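Local atomic coordinates of DUF2019 domain-containing protein (Rhodopseudomonas palustris, PDB entry 2I9C), a protein that is of unknown function but forms a compact all-helical domain of the DUF2019 family, related to tetratricopeptide-like repeat proteins that often serve as protein-binding scaffolds. Residues 20-25 with 70-75; 57-62 with 82-87. All blocks are in the same frame, centred on the assembly; numbering follows the deposited sequence.

Contact 1. Residues 20-25 with 70-75; sequences KVTVEQ and NMQVRL. With ACT (acetate ion), chain B.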
loop_
_atom_site.group_PDB
_atom_site.type_symbol
_atom_site.label_atom_id
_atom_site.label_comp_id
_atom_site.label_asym_id
_atom_site.label_seq_id
_atom_site.Cartn_x
_atom_site.Cartn_y
_atom_site.Cartn_z
ATOM N N LYS A 20 -8.331 4.758 4.699
ATOM C CA LYS A 20 -8.591 5.110 6.108
ATOM C C LYS A 20 -7.629 4.372 7.034
ATOM O O LYS A 20 -7.068 4.979 7.932
ATOM C CB LYS A 20 -10.062 4.852 6.514
ATOM C CG LYS A 20 -10.449 5.358 7.929
ATOM C CD LYS A 20 -11.840 4.902 8.368
ATOM C CE LYS A 20 -12.482 5.955 9.280
ATOM N NZ LYS A 20 -12.888 5.380 10.592
ATOM N N VAL A 21 -7.441 3.068 6.825
ATOM C CA VAL A 21 -6.558 2.315 7.738
ATOM C C VAL A 21 -5.065 2.660 7.572
ATOM O O VAL A 21 -4.294 2.587 8.515
ATOM C CB VAL A 21 -6.807 0.736 7.737
ATOM C CG1 VAL A 21 -8.237 0.426 7.839
ATOM C CG2 VAL A 21 -6.251 0.103 6.509
ATOM N N THR A 22 -4.659 3.032 6.375
ATOM C CA THR A 22 -3.290 3.404 6.121
ATOM C C THR A 22 -2.961 4.848 6.588
ATOM O O THR A 22 -1.838 5.133 7.047
ATOM C CB THR A 22 -3.026 3.105 4.659
ATOM O OG1 THR A 22 -3.486 1.759 4.420
ATOM C CG2 THR A 22 -1.564 3.204 4.322
ATOM N N VAL A 23 -3.944 5.750 6.511
ATOM C CA VAL A 23 -3.822 7.056 7.226
ATOM C C VAL A 23 -3.612 6.792 8.727
ATOM O O VAL A 23 -2.736 7.362 9.371
ATOM C CB VAL A 23 -5.095 7.912 7.003
ATOM C CG1 VAL A 23 -5.237 9.019 8.056
ATOM C CG2 VAL A 23 -5.058 8.530 5.581
ATOM N N GLU A 24 -4.441 5.924 9.302
ATOM C CA GLU A 24 -4.285 5.588 10.697
ATOM C C GLU A 24 -2.965 4.875 11.003
ATOM O O GLU A 24 -2.427 5.072 12.083
ATOM C CB GLU A 24 -5.485 4.806 11.202
ATOM C CG GLU A 24 -6.762 5.682 11.239
ATOM C CD GLU A 24 -8.001 4.909 11.718
ATOM O OE1 GLU A 24 -7.844 3.956 12.529
ATOM O OE2 GLU A 24 -9.131 5.261 11.271
ATOM N N GLN A 25 -2.432 4.082 10.070
ATOM C CA GLN A 25 -1.029 3.583 10.182
ATOM C C GLN A 25 -0.030 4.712 10.366
ATOM O O GLN A 25 0.778 4.708 11.305
ATOM C CB GLN A 25 -0.602 2.734 8.978
ATOM C CG GLN A 25 -1.228 1.308 8.929
ATOM C CD GLN A 25 -0.932 0.657 7.601
ATOM O OE1 GLN A 25 0.045 0.998 6.964
ATOM N NE2 GLN A 25 -1.795 -0.230 7.145
ATOM N N ASN A 70 -1.434 11.588 1.747
ATOM C CA ASN A 70 -0.825 10.961 2.901
ATOM C C ASN A 70 0.263 10.043 2.355
ATOM O O ASN A 70 0.022 9.287 1.420
ATOM C CB ASN A 70 -1.838 10.195 3.768
ATOM C CG ASN A 70 -1.191 9.587 5.007
ATOM O OD1 ASN A 70 -0.487 8.584 4.913
ATOM N ND2 ASN A 70 -1.473 10.155 6.183
HETATM N N MSE A 71 1.463 10.152 2.883
HETATM C CA MSE A 71 2.607 9.472 2.245
HETATM C C MSE A 71 2.567 7.978 2.535
HETATM O O MSE A 71 3.011 7.151 1.704
HETATM C CB MSE A 71 3.940 10.052 2.739
HETATM C CG MSE A 71 5.148 9.672 1.847
HETATM SE SE MSE A 71 4.858 10.421 -0.035
HETATM C CE MSE A 71 5.342 12.324 0.219
ATOM N N GLN A 72 2.057 7.615 3.704
ATOM C CA GLN A 72 1.880 6.200 3.995
ATOM C C GLN A 72 0.877 5.536 3.031
ATOM O O GLN A 72 1.081 4.394 2.611
ATOM C CB GLN A 72 1.470 5.989 5.469
ATOM C CG GLN A 72 1.415 4.467 5.928
ATOM C CD GLN A 72 2.795 3.834 6.065
ATOM O OE1 GLN A 72 3.813 4.510 5.908
ATOM N NE2 GLN A 72 2.829 2.532 6.410
ATOM N N VAL A 73 -0.226 6.235 2.720
ATOM C CA VAL A 73 -1.222 5.725 1.781
ATOM C C VAL A 73 -0.539 5.524 0.418
ATOM O O VAL A 73 -0.669 4.467 -0.183
ATOM C CB VAL A 73 -2.470 6.669 1.679
ATOM C CG1 VAL A 73 -3.503 6.148 0.680
ATOM C CG2 VAL A 73 -3.156 6.745 3.063
ATOM N N ARG A 74 0.167 6.546 -0.054
ATOM C CA ARG A 74 0.809 6.476 -1.352
ATOM C C ARG A 74 1.809 5.322 -1.421
ATOM O O ARG A 74 1.856 4.620 -2.438
ATOM C CB ARG A 74 1.524 7.801 -1.660
ATOM C CG ARG A 74 0.557 8.983 -1.849
ATOM C CD ARG A 74 1.304 10.217 -2.414
ATOM N NE ARG A 74 0.366 11.335 -2.623
ATOM C CZ ARG A 74 0.601 12.409 -3.362
ATOM N NH1 ARG A 74 1.746 12.554 -4.006
ATOM N NH2 ARG A 74 -0.328 13.364 -3.471
ATOM N N LEU A 75 2.638 5.186 -0.373
ATOM C CA LEU A 75 3.653 4.122 -0.277
ATOM C C LEU A 75 3.029 2.735 -0.350
ATOM O O LEU A 75 3.431 1.875 -1.137
ATOM C CB LEU A 75 4.471 4.229 1.039
ATOM C CG LEU A 75 5.416 3.045 1.334
ATOM C CD1 LEU A 75 6.563 2.998 0.370
ATOM C CD2 LEU A 75 5.955 3.244 2.760
HETATM C C ACT B . 5.157 11.884 -3.960
HETATM O O ACT B . 4.283 10.940 -3.912
HETATM O OXT ACT B . 5.086 13.052 -4.633
HETATM C CH3 ACT B . 6.313 11.485 -3.205
#
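Gln25 OE1 receives a nearly straight hydrogen bond from Gln72 NE2 at 3.2 Å, the one hydrogen bond between residues 20-25 and 70-75. The donor approaches in the carbonyl plane of Gln25, and the acceptor lies in the amide plane of Gln72; the two side chains cross at about a right angle, and their amide planes stand 75° apart. Beyond CG, Gln25 reaches out as an extended chain. Gln72 sets CG anti to the backbone N, which puts CG 3.5 Å from Thr22 O; the bend at chi2 (72°) then turns CD toward Gln25. The remaining ends of both amides are occupied, Gln72 OE1 by Gln104 NE2 and Gln25 NE2 weakly by Leu40 O. An alanine in place of Gln72 would probably leave Gln25 OE1, which is buried, and Gln104 NE2 without these amide partners. Next to this polar bridge the packing is apolar: Val23 CG2 meets Val73 CG2 at 3.6 Å. In the Thr22 conformer described, one of two, CG2 reaches Val73 CA at 3.6 Å. Asn70 is the N-cap of the second helix, its OD1 accepting from Val73 N at 3.2 Å, while its ND2 lies 4.0 Å from Val23 CG2. On another side of that helix, Arg74 NH1 binds an acetate oxygen (O) at 3.0 Å. The contact joins helix 11-30 to the first turn of helix 71-79, the axes of the two short segments passing 8.1 Å apart at 123°, with Met44 of helix 34-53 against Thr22 and Gln25, and Tyr68 against Val23 and Val73.

Contact 2. Residues 57-62 with 82-87; sequences DQRTAL and LAVAPV. With ACT (acetate ion), chain C.
Val84 drives one methyl into the carboxylate of Asp57: its CG1 sits above the plane of that group, 3.1 Å from Asp57 OD2 and 3.3 Å from Asp57 CG, a tight approach of an apolar carbon to a charged group. The other branch turns to Thr60, where Val84 CG2 and Thr60 OG1 are 3.7 Å apart. Ala83 adds its CB, 3.7 Å from Arg59 NH2 and oblique to the guanidinium. No hydrogen bond joins residues 57-62 to 82-87, and their meeting rests on these van der Waals contacts.

What presents the carboxylate to Val84 is Arg59, which grips Asp57 side-on with two nitrogens. Arg59 NE donates to Asp57 OD1 at 3.0 Å and Arg59 NH2 to Asp57 OD2 at 2.8 Å, each using the syn lone pair of its oxygen and lying close to the guanidinium plane. The arginine chain bends at chi3 (-63°), which turns NE toward the acid. Asp57 OD1 takes a second donor on its anti side, Arg59 N at 3.3 Å, which makes an Asx turn. This turn opens the 3-10 segment that begins at 58, within the connection between helix 34-53 and helix 71-79 of this all-helical fold. The paired oxygens and the Asx bond together fix the rotation of the carboxylate.

Farther out, Arg59 NH2 also donates to Lys123 O at the C-terminus, and Lys52 of helix 34-53 lies against both Asp57 and Arg59. Pro122 packs on Ala83. Beyond Val84, Ala85 is the N-cap of helix 86-99, and at this helix start Val87 N donates to acetate OXT at 3.2 Å; Lys88 N binds the same probable crystallisation ion.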
loop_
_atom_site.group_PDB
_atom_site.type_symbol
_atom_site.label_atom_id
_atom_site.label_comp_id
_atom_site.label_asym_id
_atom_site.label_seq_id
_atom_site.Cartn_x
_atom_site.Cartn_y
_atom_site.Cartn_z
ATOM N N ASP A 57 -8.142 -9.051 -10.819
ATOM C CA ASP A 57 -7.229 -8.541 -9.802
ATOM C C ASP A 57 -7.535 -7.059 -9.497
ATOM O O ASP A 57 -7.013 -6.141 -10.166
ATOM C CB ASP A 57 -5.766 -8.754 -10.225
ATOM C CG ASP A 57 -4.803 -8.586 -9.088
ATOM O OD1 ASP A 57 -5.116 -7.858 -8.138
ATOM O OD2 ASP A 57 -3.704 -9.172 -9.169
ATOM N N GLN A 58 -8.399 -6.834 -8.500
ATOM C CA GLN A 58 -8.918 -5.479 -8.256
ATOM C C GLN A 58 -7.940 -4.658 -7.409
ATOM O O GLN A 58 -8.237 -3.549 -7.057
ATOM C CB GLN A 58 -10.310 -5.499 -7.597
ATOM C CG GLN A 58 -11.445 -5.906 -8.530
ATOM C CD GLN A 58 -11.504 -5.037 -9.761
ATOM O OE1 GLN A 58 -11.532 -3.780 -9.677
ATOM N NE2 GLN A 58 -11.507 -5.688 -10.931
ATOM N N ARG A 59 -6.739 -5.180 -7.141
ATOM C CA ARG A 59 -5.680 -4.291 -6.614
ATOM C C ARG A 59 -5.449 -3.084 -7.538
ATOM O O ARG A 59 -4.948 -2.046 -7.105
ATOM C CB ARG A 59 -4.363 -5.060 -6.399
ATOM C CG ARG A 59 -4.393 -6.016 -5.219
ATOM C CD ARG A 59 -3.081 -6.830 -5.091
ATOM N NE ARG A 59 -2.820 -7.713 -6.243
ATOM C CZ ARG A 59 -1.749 -8.506 -6.356
ATOM N NH1 ARG A 59 -0.889 -8.574 -5.373
ATOM N NH2 ARG A 59 -1.568 -9.257 -7.425
ATOM N N THR A 60 -5.771 -3.242 -8.818
ATOM C CA THR A 60 -5.750 -2.165 -9.785
ATOM C C THR A 60 -6.541 -0.930 -9.298
ATOM O O THR A 60 -6.190 0.218 -9.593
ATOM C CB THR A 60 -6.306 -2.669 -11.155
ATOM O OG1 THR A 60 -5.357 -3.586 -11.708
ATOM C CG2 THR A 60 -6.414 -1.543 -12.128
ATOM N N ALA A 61 -7.576 -1.159 -8.501
ATOM C CA ALA A 61 -8.356 -0.052 -8.023
ATOM C C ALA A 61 -7.577 0.837 -7.027
ATOM O O ALA A 61 -7.976 1.991 -6.821
ATOM C CB ALA A 61 -9.680 -0.577 -7.393
ATOM N N LEU A 62 -6.473 0.324 -6.434
ATOM C CA LEU A 62 -5.660 1.128 -5.488
ATOM C C LEU A 62 -4.808 2.201 -6.165
ATOM O O LEU A 62 -4.260 3.098 -5.505
ATOM C CB LEU A 62 -4.736 0.221 -4.631
ATOM C CG LEU A 62 -5.478 -0.822 -3.793
ATOM C CD1 LEU A 62 -4.449 -1.859 -3.241
ATOM C CD2 LEU A 62 -6.293 -0.104 -2.691
ATOM N N LEU A 82 2.557 -3.190 -7.373
ATOM C CA LEU A 82 3.706 -3.573 -8.225
ATOM C C LEU A 82 3.378 -4.760 -9.139
ATOM O O LEU A 82 3.878 -4.828 -10.241
ATOM C CB LEU A 82 4.960 -3.891 -7.405
ATOM C CG LEU A 82 5.719 -2.678 -6.851
ATOM C CD1 LEU A 82 6.494 -3.094 -5.570
ATOM C CD2 LEU A 82 6.676 -2.169 -7.916
ATOM N N ALA A 83 2.520 -5.674 -8.690
ATOM C CA ALA A 83 2.213 -6.837 -9.508
ATOM C C ALA A 83 1.285 -6.481 -10.650
ATOM O O ALA A 83 1.474 -6.968 -11.756
ATOM C CB ALA A 83 1.622 -7.969 -8.666
ATOM N N VAL A 84 0.283 -5.641 -10.394
ATOM C CA VAL A 84 -0.731 -5.361 -11.411
ATOM C C VAL A 84 -0.353 -4.197 -12.322
ATOM O O VAL A 84 -0.935 -4.041 -13.396
ATOM C CB VAL A 84 -2.147 -5.135 -10.809
ATOM C CG1 VAL A 84 -2.629 -6.383 -10.096
ATOM C CG2 VAL A 84 -2.188 -3.889 -9.857
ATOM N N ALA A 85 0.595 -3.362 -11.891
ATOM C CA ALA A 85 0.961 -2.149 -12.642
ATOM C C ALA A 85 2.415 -1.813 -12.337
ATOM O O ALA A 85 2.691 -0.821 -11.635
ATOM C CB ALA A 85 0.049 -0.987 -12.262
ATOM N N PRO A 86 3.351 -2.664 -12.812
ATOM C CA PRO A 86 4.735 -2.504 -12.346
ATOM C C PRO A 86 5.347 -1.165 -12.701
ATOM O O PRO A 86 6.061 -0.595 -11.864
ATOM C CB PRO A 86 5.497 -3.664 -13.028
ATOM C CG PRO A 86 4.642 -4.112 -14.141
ATOM C CD PRO A 86 3.210 -3.810 -13.741
ATOM N N VAL A 87 5.065 -0.667 -13.911
ATOM C CA VAL A 87 5.605 0.617 -14.384
ATOM C C VAL A 87 5.091 1.807 -13.534
ATOM O O VAL A 87 5.899 2.580 -12.986
ATOM C CB VAL A 87 5.324 0.855 -15.897
ATOM C CG1 VAL A 87 5.583 2.327 -16.284
ATOM C CG2 VAL A 87 6.166 -0.094 -16.761
HETATM C C ACT C . 1.743 -0.651 -15.912
HETATM O O ACT C . 1.893 0.308 -15.166
HETATM O OXT ACT C . 2.726 -1.419 -15.989
HETATM C CH3 ACT C . 0.442 -0.848 -16.590
#

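Contacts 1 and 2 lie on opposite sides of the chain's centre, their own centres about 17 Å apart and their nearest atoms about 7 Å apart, without touching. Their segments alternate along the sequence, so residues 57-62 precede 70-75 and residues 82-87 follow. Helix 71-79, which starts in contact 1, leads through a short connection to 82-87 in contact 2. Helix 86-99 then links the two acetates: one is bound at its first residues beside contact 2, while the other is shared by Arg74 of contact 1 and Gln92. Both ions probably come from the crystallisation liquor, and neither identifies an active site. Helix 34-53 flanks both contacts.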